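Local structure of conserved hypothetical protein, putative anti-sigma factor (Parabacteroides distasonis, 4M0N) at residues F70-D75 against A94-K99; V109-G114 against L127-Q132. The protein probably acts as a membrane-bound anti-sigma factor of the FecR family, this piece holding the FecR and FecR C-terminal regions. The protein carries 1 engineered substitution. All blocks are in the same frame, centred on the assembly; numbering follows the deposited sequence.

Contact 1 (F70-D75 against A94-K99); sequences FNVMRD and ASFNVK. Engineered in segment 94-99: Ala94 (natural residue Thr).
Phe70 and Phe96 face each other as an antiparallel hydrogen-bonded pair, with two backbone bonds between them. Phe70 N gives its hydrogen to Phe96 O at 2.8 Å, nearly straight at 168°, and Phe96 N returns one to Phe70 O at 2.9 Å. Val72 N makes a further backbone bond to Ala94 O; Ala94 is an engineered residue, threonine in the natural protein. Between these bonds Asn71 and Ser95 form a non-hydrogen-bonded pair, where Ser95 CA lies 3.0 Å from Phe70 O in a CA-H...O contact. The two strands are central neighbours in the antiparallel sheet of the FecR domain, and the face carrying Phe70, Val72, Phe96 and Val98 turns inward to strands 60-65, 80-83 and 88-91 of the second sheet, as in a beta sandwich. On that face, Phe96 CG sits between its own backbone N and carbonyl carbon (chi1 56°). Phe70 CB lies over one face of the Phe96 ring, nearer the rim than the centre, 4.0 Å from the centroid in a CH-pi contact. The two ring planes are 15° from parallel, but the ring centres are displaced, so this is no full face-to-face stack. Val72 CG2 approaches Phe96 CE1 at 3.8 Å, and Val98 CG2 touches Phe70 CE1 more loosely. An alanine in place of Phe96 would probably open a gap beside Phe70 CB and leave Val72 CG2 without this aromatic neighbour. On the other face, the side chain of Asn71 lies against Ser95 CB, with Asn71 OD1 4.0 Å from that carbon, while Ser95 OG is hydrogen-bonded to Thr113, at the corner that follows strand 106-111.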
ATOM      1  N   PHE A  70       0.948   6.338  -8.276  1.00 13.70           N
ATOM      2  CA  PHE A  70       1.576   7.267  -9.185  1.00 14.52           C
ATOM      3  C   PHE A  70       1.069   7.093 -10.618  1.00 14.68           C
ATOM      4  O   PHE A  70       1.051   5.977 -11.135  1.00 16.87           O
ATOM      5  CB  PHE A  70       3.077   7.008  -9.189  1.00 15.31           C
ATOM      6  CG  PHE A  70       3.726   7.252  -7.876  1.00 14.29           C
ATOM      7  CD1 PHE A  70       3.711   6.269  -6.909  1.00 14.15           C
ATOM      8  CD2 PHE A  70       4.351   8.459  -7.616  1.00 15.16           C
ATOM      9  CE1 PHE A  70       4.285   6.506  -5.680  1.00 16.60           C
ATOM     10  CE2 PHE A  70       4.923   8.715  -6.399  1.00 15.72           C
ATOM     11  CZ  PHE A  70       4.883   7.729  -5.425  1.00 16.61           C
ATOM     12  N   ASN A  71       0.649   8.184 -11.245  1.00 16.61           N
ATOM     13  CA  ASN A  71       0.387   8.161 -12.672  1.00 17.89           C
ATOM     14  C   ASN A  71       1.419   9.084 -13.287  1.00 18.81           C
ATOM     15  O   ASN A  71       1.235  10.301 -13.329  1.00 18.22           O
ATOM     16  CB  ASN A  71      -1.031   8.608 -12.971  1.00 19.50           C
ATOM     17  CG  ASN A  71      -1.390   8.466 -14.436  1.00 25.50           C
ATOM     18  OD1 ASN A  71      -0.538   8.316 -15.274  1.00 26.61           O
ATOM     19  ND2 ASN A  71      -2.668   8.553 -14.738  1.00 34.96           N
ATOM     20  N   VAL A  72       2.532   8.485 -13.715  1.00 20.21           N
ATOM     21  CA  VAL A  72       3.687   9.233 -14.158  1.00 19.62           C
ATOM     22  C   VAL A  72       3.618   9.686 -15.603  1.00 25.82           C
ATOM     23  O   VAL A  72       3.491   8.881 -16.502  1.00 25.22           O
ATOM     24  CB  VAL A  72       5.001   8.442 -13.931  1.00 19.09           C
ATOM     25  CG1 VAL A  72       6.197   9.225 -14.490  1.00 20.10           C
ATOM     26  CG2 VAL A  72       5.185   8.184 -12.449  1.00 19.90           C
ATOM     27  N   MET A  73       3.718  11.005 -15.779  1.00 29.36           N
ATOM     28  CA  MET A  73       3.832  11.634 -17.081  1.00 29.11           C
ATOM     29  C   MET A  73       5.064  11.148 -17.842  1.00 32.11           C
ATOM     30  O   MET A  73       6.168  11.169 -17.325  1.00 27.98           O
ATOM     31  CB  MET A  73       3.891  13.144 -16.879  1.00 31.17           C
ATOM     32  CG  MET A  73       2.526  13.798 -16.745  1.00 36.06           C
ATOM     33  SD  MET A  73       1.653  13.974 -18.331  1.00 43.76           S
ATOM     34  CE  MET A  73       2.986  14.328 -19.434  1.00 37.69           C
ATOM     35  N   ARG A  74       4.858  10.700 -19.081  1.00 31.80           N
ATOM     36  CA  ARG A  74       5.919  10.082 -19.830  1.00 35.71           C
ATOM     37  C   ARG A  74       6.957  11.135 -20.148  1.00 39.27           C
ATOM     38  O   ARG A  74       6.645  12.191 -20.689  1.00 44.15           O
ATOM     39  CB  ARG A  74       5.423   9.420 -21.117  1.00 42.79           C
ATOM     40  CG  ARG A  74       6.522   8.625 -21.810  1.00 44.32           C
ATOM     41  CD  ARG A  74       6.015   7.822 -22.997  1.00 49.28           C
ATOM     42  NE  ARG A  74       7.048   6.882 -23.424  1.00 53.26           N
ATOM     43  CZ  ARG A  74       7.273   5.685 -22.881  1.00 53.50           C
ATOM     44  NH1 ARG A  74       6.517   5.228 -21.891  1.00 50.16           N
ATOM     45  NH2 ARG A  74       8.259   4.927 -23.346  1.00 59.34           N
ATOM     46  N   ASP A  75       8.177  10.850 -19.719  1.00 45.39           N
ATOM     47  CA  ASP A  75       9.352  11.551 -20.177  1.00 41.61           C
ATOM     48  C   ASP A  75      10.437  10.491 -20.334  1.00 43.02           C
ATOM     49  O   ASP A  75      11.062  10.079 -19.359  1.00 38.62           O
ATOM     50  CB  ASP A  75       9.755  12.644 -19.192  1.00 40.32           C
ATOM     51  CG  ASP A  75      10.795  13.584 -19.762  1.00 40.46           C
ATOM     52  OD1 ASP A  75      11.595  13.145 -20.610  1.00 40.80           O
ATOM     53  OD2 ASP A  75      10.830  14.751 -19.340  1.00 45.86           O
ATOM     54  N   ALA A  94       4.355   5.410 -16.611  1.00 18.86           N
ATOM     55  CA  ALA A  94       3.592   4.254 -16.155  1.00 18.17           C
ATOM     56  C   ALA A  94       2.688   4.682 -15.022  1.00 16.46           C
ATOM     57  O   ALA A  94       2.906   5.744 -14.439  1.00 16.55           O
ATOM     58  CB  ALA A  94       4.524   3.170 -15.650  1.00 18.87           C
ATOM     59  N   SER A  95       1.669   3.898 -14.720  1.00 15.03           N
ATOM     60  CA  SER A  95       0.904   4.147 -13.499  1.00 16.12           C
ATOM     61  C   SER A  95       0.976   2.902 -12.661  1.00 15.82           C
ATOM     62  O   SER A  95       0.843   1.780 -13.148  1.00 15.61           O
ATOM     63  CB  SER A  95      -0.534   4.615 -13.745  1.00 17.49           C
ATOM     64  OG  SER A  95      -1.393   3.617 -14.308  1.00 19.76           O
ATOM     65  N   PHE A  96       1.215   3.109 -11.385  1.00 14.49           N
ATOM     66  CA  PHE A  96       1.522   1.993 -10.499  1.00 15.06           C
ATOM     67  C   PHE A  96       1.338   2.379  -9.053  1.00 12.93           C
ATOM     68  O   PHE A  96       1.446   3.567  -8.686  1.00 14.17           O
ATOM     69  CB  PHE A  96       2.952   1.521 -10.716  1.00 14.73           C
ATOM     70  CG  PHE A  96       3.968   2.622 -10.551  1.00 13.79           C
ATOM     71  CD1 PHE A  96       4.231   3.509 -11.586  1.00 15.20           C
ATOM     72  CD2 PHE A  96       4.642   2.777  -9.360  1.00 15.31           C
ATOM     73  CE1 PHE A  96       5.131   4.552 -11.412  1.00 14.86           C
ATOM     74  CE2 PHE A  96       5.533   3.845  -9.171  1.00 13.98           C
ATOM     75  CZ  PHE A  96       5.792   4.714 -10.219  1.00 14.23           C
ATOM     76  N   ASN A  97       1.044   1.352  -8.250  1.00 11.82           N
ATOM     77  CA  ASN A  97       0.930   1.469  -6.803  1.00 10.79           C
ATOM     78  C   ASN A  97       2.171   0.988  -6.096  1.00 10.47           C
ATOM     79  O   ASN A  97       2.736  -0.035  -6.430  1.00 11.53           O
ATOM     80  CB  ASN A  97      -0.234   0.583  -6.319  1.00 12.15           C
ATOM     81  CG  ASN A  97      -0.763   0.988  -4.971  1.00 13.37           C
ATOM     82  OD1 ASN A  97      -1.488   1.995  -4.847  1.00 14.85           O
ATOM     83  ND2 ASN A  97      -0.496   0.158  -3.959  1.00 14.53           N
ATOM     84  N   VAL A  98       2.586   1.743  -5.077  1.00 10.57           N
ATOM     85  CA  VAL A  98       3.689   1.345  -4.215  1.00 11.54           C
ATOM     86  C   VAL A  98       3.150   1.366  -2.800  1.00 11.72           C
ATOM     87  O   VAL A  98       2.732   2.405  -2.293  1.00 12.86           O
ATOM     88  CB  VAL A  98       4.863   2.328  -4.303  1.00 12.00           C
ATOM     89  CG1 VAL A  98       5.977   1.862  -3.433  1.00 13.91           C
ATOM     90  CG2 VAL A  98       5.339   2.487  -5.747  1.00 13.57           C
ATOM     91  N   LYS A  99       3.128   0.191  -2.203  1.00 11.24           N
ATOM     92  CA  LYS A  99       2.652   0.050  -0.821  1.00 11.74           C
ATOM     93  C   LYS A  99       3.848  -0.338  -0.002  1.00 11.80           C
ATOM     94  O   LYS A  99       4.342  -1.483  -0.089  1.00 11.90           O
ATOM     95  CB  LYS A  99       1.553  -0.982  -0.717  1.00 12.77           C
ATOM     96  CG  LYS A  99       0.976  -1.025   0.683  1.00 15.26           C
ATOM     97  CD  LYS A  99      -0.136  -2.015   0.775  1.00 19.99           C
ATOM     98  CE  LYS A  99      -0.671  -2.018   2.200  1.00 24.20           C
ATOM     99  NZ  LYS A  99      -1.911  -2.824   2.178  1.00 28.05           N
TER

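Contact 2 (V109-G114 against L127-Q132); sequences VSVRTG and LLPNEQ
Val111 is held through both of its backbone polar groups by the turn that leads into strand 131-136. Its O accepts the N-H of Asn130 at 2.8 Å, and its N gives a straight bond to Glu131 O at 3.1 Å. At Ser110, OG accepts the N-H of Gln132 NE2 at 2.9 Å and lies close to the amide plane. Gln132 has CG anti to the backbone N (chi1 173°) and is extended beyond CG, which carries the amide out to Ser110 OG, on a face where Val152 of helix 149-152 touches both residues. Leu128 to Glu131 make a type II beta turn, closed by Glu131 N to Leu128 O and braced by the Glu131 side chain, whose OE1 receives Leu128 N at 2.8 Å while OE2 forms a salt bridge with Lys144. Strands 106-111 and 131-136 are antiparallel neighbours in one sheet, whereas Leu127 ends strand 123-127 of the other, so the turn carries the chain between the two. Asn130, in the left-handed backbone conformation, is bonded through OD1 to Ala149 N. Val111 CB sits 3.3 Å from Leu128 O, and Val111 CG2 meets Leu127 CB at 3.5 Å. Leu127 CD1 continues the apolar patch to Val109 CG1. Farther out, the Pro129 ring leans on the corner at Arg112 and Thr113, a classic beta bulge opposite Ser95: Pro129 CB lies 3.5 Å from Arg112 O and Pro129 CD 3.2 Å from Gly114 O. By joining Leu128 N to the Lys144 charge, the Glu131 carboxylate probably stiffens a turn whose backbone is bonded to both polar groups of Val111.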
ATOM      1  N   VAL A 109       4.724  -3.552  -5.022  1.00 13.84           N
ATOM      2  CA  VAL A 109       4.599  -2.678  -6.169  1.00 13.28           C
ATOM      3  C   VAL A 109       3.741  -3.378  -7.212  1.00 12.66           C
ATOM      4  O   VAL A 109       3.982  -4.528  -7.547  1.00 13.49           O
ATOM      5  CB  VAL A 109       5.985  -2.362  -6.777  1.00 14.43           C
ATOM      6  CG1 VAL A 109       5.868  -1.515  -8.029  1.00 14.69           C
ATOM      7  CG2 VAL A 109       6.873  -1.699  -5.720  1.00 15.70           C
ATOM      8  N   SER A 110       2.704  -2.684  -7.667  1.00 12.71           N
ATOM      9  CA  SER A 110       1.665  -3.274  -8.530  1.00 13.69           C
ATOM     10  C   SER A 110       1.424  -2.340  -9.695  1.00 13.77           C
ATOM     11  O   SER A 110       1.157  -1.154  -9.502  1.00 14.15           O
ATOM     12  CB  SER A 110       0.372  -3.440  -7.758  1.00 14.72           C
ATOM     13  OG  SER A 110       0.543  -4.116  -6.508  1.00 14.56           O
ATOM     14  N   VAL A 111       1.540  -2.859 -10.918  1.00 14.23           N
ATOM     15  CA  VAL A 111       1.510  -2.021 -12.110  1.00 14.82           C
ATOM     16  C   VAL A 111       0.112  -1.995 -12.712  1.00 15.15           C
ATOM     17  O   VAL A 111      -0.487  -3.034 -12.932  1.00 16.02           O
ATOM     18  CB  VAL A 111       2.490  -2.524 -13.195  1.00 15.11           C
ATOM     19  CG1 VAL A 111       2.464  -1.611 -14.401  1.00 15.75           C
ATOM     20  CG2 VAL A 111       3.893  -2.658 -12.621  1.00 16.54           C
ATOM     21  N   ARG A 112      -0.413  -0.797 -12.918  1.00 16.02           N
ATOM     22  CA  ARG A 112      -1.696  -0.627 -13.568  1.00 16.91           C
ATOM     23  C   ARG A 112      -1.551  -0.438 -15.080  1.00 19.22           C
ATOM     24  O   ARG A 112      -2.229  -1.094 -15.871  1.00 17.68           O
ATOM     25  CB  ARG A 112      -2.430   0.555 -12.977  1.00 18.74           C
ATOM     26  CG  ARG A 112      -3.821   0.759 -13.547  1.00 21.58           C
ATOM     27  CD  ARG A 112      -4.836   0.038 -12.690  1.00 29.44           C
ATOM     28  NE  ARG A 112      -6.218   0.321 -13.059  1.00 33.58           N
ATOM     29  CZ  ARG A 112      -6.883  -0.272 -14.052  1.00 38.30           C
ATOM     30  NH1 ARG A 112      -6.323  -1.217 -14.802  1.00 36.65           N
ATOM     31  NH2 ARG A 112      -8.145   0.079 -14.286  1.00 42.48           N
ATOM     32  N   THR A 113      -0.669   0.473 -15.474  1.00 17.13           N
ATOM     33  CA  THR A 113      -0.405   0.727 -16.876  1.00 19.94           C
ATOM     34  C   THR A 113       1.092   0.931 -17.072  1.00 18.46           C
ATOM     35  O   THR A 113       1.784   1.347 -16.173  1.00 17.71           O
ATOM     36  CB  THR A 113      -1.169   1.971 -17.398  1.00 22.29           C
ATOM     37  OG1 THR A 113      -0.639   3.161 -16.818  1.00 25.23           O
ATOM     38  CG2 THR A 113      -2.617   1.896 -17.013  1.00 24.41           C
ATOM     39  N   GLY A 114       1.592   0.618 -18.257  1.00 19.84           N
ATOM     40  CA  GLY A 114       2.987   0.879 -18.595  1.00 19.67           C
ATOM     41  C   GLY A 114       3.937  -0.185 -18.074  1.00 21.38           C
ATOM     42  O   GLY A 114       3.516  -1.288 -17.706  1.00 21.33           O
ATOM     43  N   LEU A 127       8.323  -5.126 -14.535  1.00 17.56           N
ATOM     44  CA  LEU A 127       6.929  -5.515 -14.321  1.00 19.88           C
ATOM     45  C   LEU A 127       6.064  -4.873 -15.373  1.00 18.90           C
ATOM     46  O   LEU A 127       6.334  -3.761 -15.813  1.00 19.36           O
ATOM     47  CB  LEU A 127       6.451  -5.021 -12.981  1.00 18.27           C
ATOM     48  CG  LEU A 127       7.113  -5.661 -11.759  1.00 20.07           C
ATOM     49  CD1 LEU A 127       6.565  -4.918 -10.560  1.00 20.38           C
ATOM     50  CD2 LEU A 127       6.852  -7.154 -11.691  1.00 19.58           C
ATOM     51  N   LEU A 128       5.028  -5.610 -15.764  1.00 17.24           N
ATOM     52  CA  LEU A 128       4.034  -5.154 -16.698  1.00 16.67           C
ATOM     53  C   LEU A 128       2.672  -5.050 -16.002  1.00 15.48           C
ATOM     54  O   LEU A 128       2.533  -5.421 -14.842  1.00 14.99           O
ATOM     55  CB  LEU A 128       3.935  -6.198 -17.820  1.00 17.15           C
ATOM     56  CG  LEU A 128       5.176  -6.405 -18.676  1.00 20.86           C
ATOM     57  CD1 LEU A 128       4.932  -7.625 -19.578  1.00 23.33           C
ATOM     58  CD2 LEU A 128       5.375  -5.142 -19.480  1.00 22.31           C
ATOM     59  N   PRO A 129       1.651  -4.547 -16.733  1.00 16.09           N
ATOM     60  CA  PRO A 129       0.352  -4.381 -16.088  1.00 15.88           C
ATOM     61  C   PRO A 129      -0.197  -5.650 -15.476  1.00 15.62           C
ATOM     62  O   PRO A 129      -0.095  -6.733 -16.033  1.00 16.02           O
ATOM     63  CB  PRO A 129      -0.525  -3.849 -17.226  1.00 16.84           C
ATOM     64  CG  PRO A 129       0.443  -3.041 -18.053  1.00 16.92           C
ATOM     65  CD  PRO A 129       1.670  -3.914 -18.062  1.00 17.53           C
ATOM     66  N   ASN A 130      -0.732  -5.494 -14.278  1.00 14.66           N
ATOM     67  CA  ASN A 130      -1.289  -6.588 -13.495  1.00 15.49           C
ATOM     68  C   ASN A 130      -0.269  -7.652 -13.080  1.00 14.44           C
ATOM     69  O   ASN A 130      -0.604  -8.806 -12.869  1.00 16.30           O
ATOM     70  CB  ASN A 130      -2.525  -7.147 -14.148  1.00 16.62           C
ATOM     71  CG  ASN A 130      -3.549  -6.059 -14.425  1.00 19.56           C
ATOM     72  OD1 ASN A 130      -3.796  -5.212 -13.565  1.00 16.42           O
ATOM     73  ND2 ASN A 130      -4.011  -5.986 -15.639  1.00 21.29           N
ATOM     74  N   GLU A 131       0.989  -7.224 -13.007  1.00 14.81           N
ATOM     75  CA  GLU A 131       2.039  -7.927 -12.300  1.00 15.01           C
ATOM     76  C   GLU A 131       2.397  -7.139 -11.047  1.00 14.64           C
ATOM     77  O   GLU A 131       2.161  -5.936 -10.949  1.00 15.38           O
ATOM     78  CB  GLU A 131       3.271  -8.076 -13.203  1.00 15.06           C
ATOM     79  CG  GLU A 131       2.984  -8.862 -14.465  1.00 17.66           C
ATOM     80  CD  GLU A 131       4.271  -9.230 -15.214  1.00 20.59           C
ATOM     81  OE1 GLU A 131       5.182  -8.361 -15.278  1.00 18.47           O
ATOM     82  OE2 GLU A 131       4.358 -10.380 -15.710  1.00 20.97           O
ATOM     83  N   GLN A 132       2.943  -7.848 -10.078  1.00 15.33           N
ATOM     84  CA  GLN A 132       3.230  -7.293  -8.794  1.00 14.98           C
ATOM     85  C   GLN A 132       4.480  -7.937  -8.243  1.00 15.06           C
ATOM     86  O   GLN A 132       4.746  -9.085  -8.529  1.00 16.17           O
ATOM     87  CB  GLN A 132       2.034  -7.651  -7.889  1.00 18.93           C
ATOM     88  CG  GLN A 132       2.102  -7.357  -6.435  1.00 26.60           C
ATOM     89  CD  GLN A 132       0.822  -7.778  -5.753  1.00 19.98           C
ATOM     90  OE1 GLN A 132       0.546  -8.981  -5.527  1.00 19.62           O
ATOM     91  NE2 GLN A 132       0.037  -6.797  -5.423  1.00 20.04           N
TER

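In the fold
Both contacts belong to the same antiparallel sheet, on successive strand pairs: 67-72 with 94-100 in contact 1, and 106-111 with 131-136 in contact 2. Strands 94-100 and 106-111 are themselves neighbours and stitch the two together, through the backbone bond of Asn97 N to Ser110 O. Contact 1 is mostly buried, and its side-chain chemistry is aromatic and aliphatic, directed at the second sheet. Contact 2 is only partly buried, lies where one strand leaves the sheet and another enters, and relies more on turn bonds and polar side chains, some tied to helix 149-152 and strand 142-146.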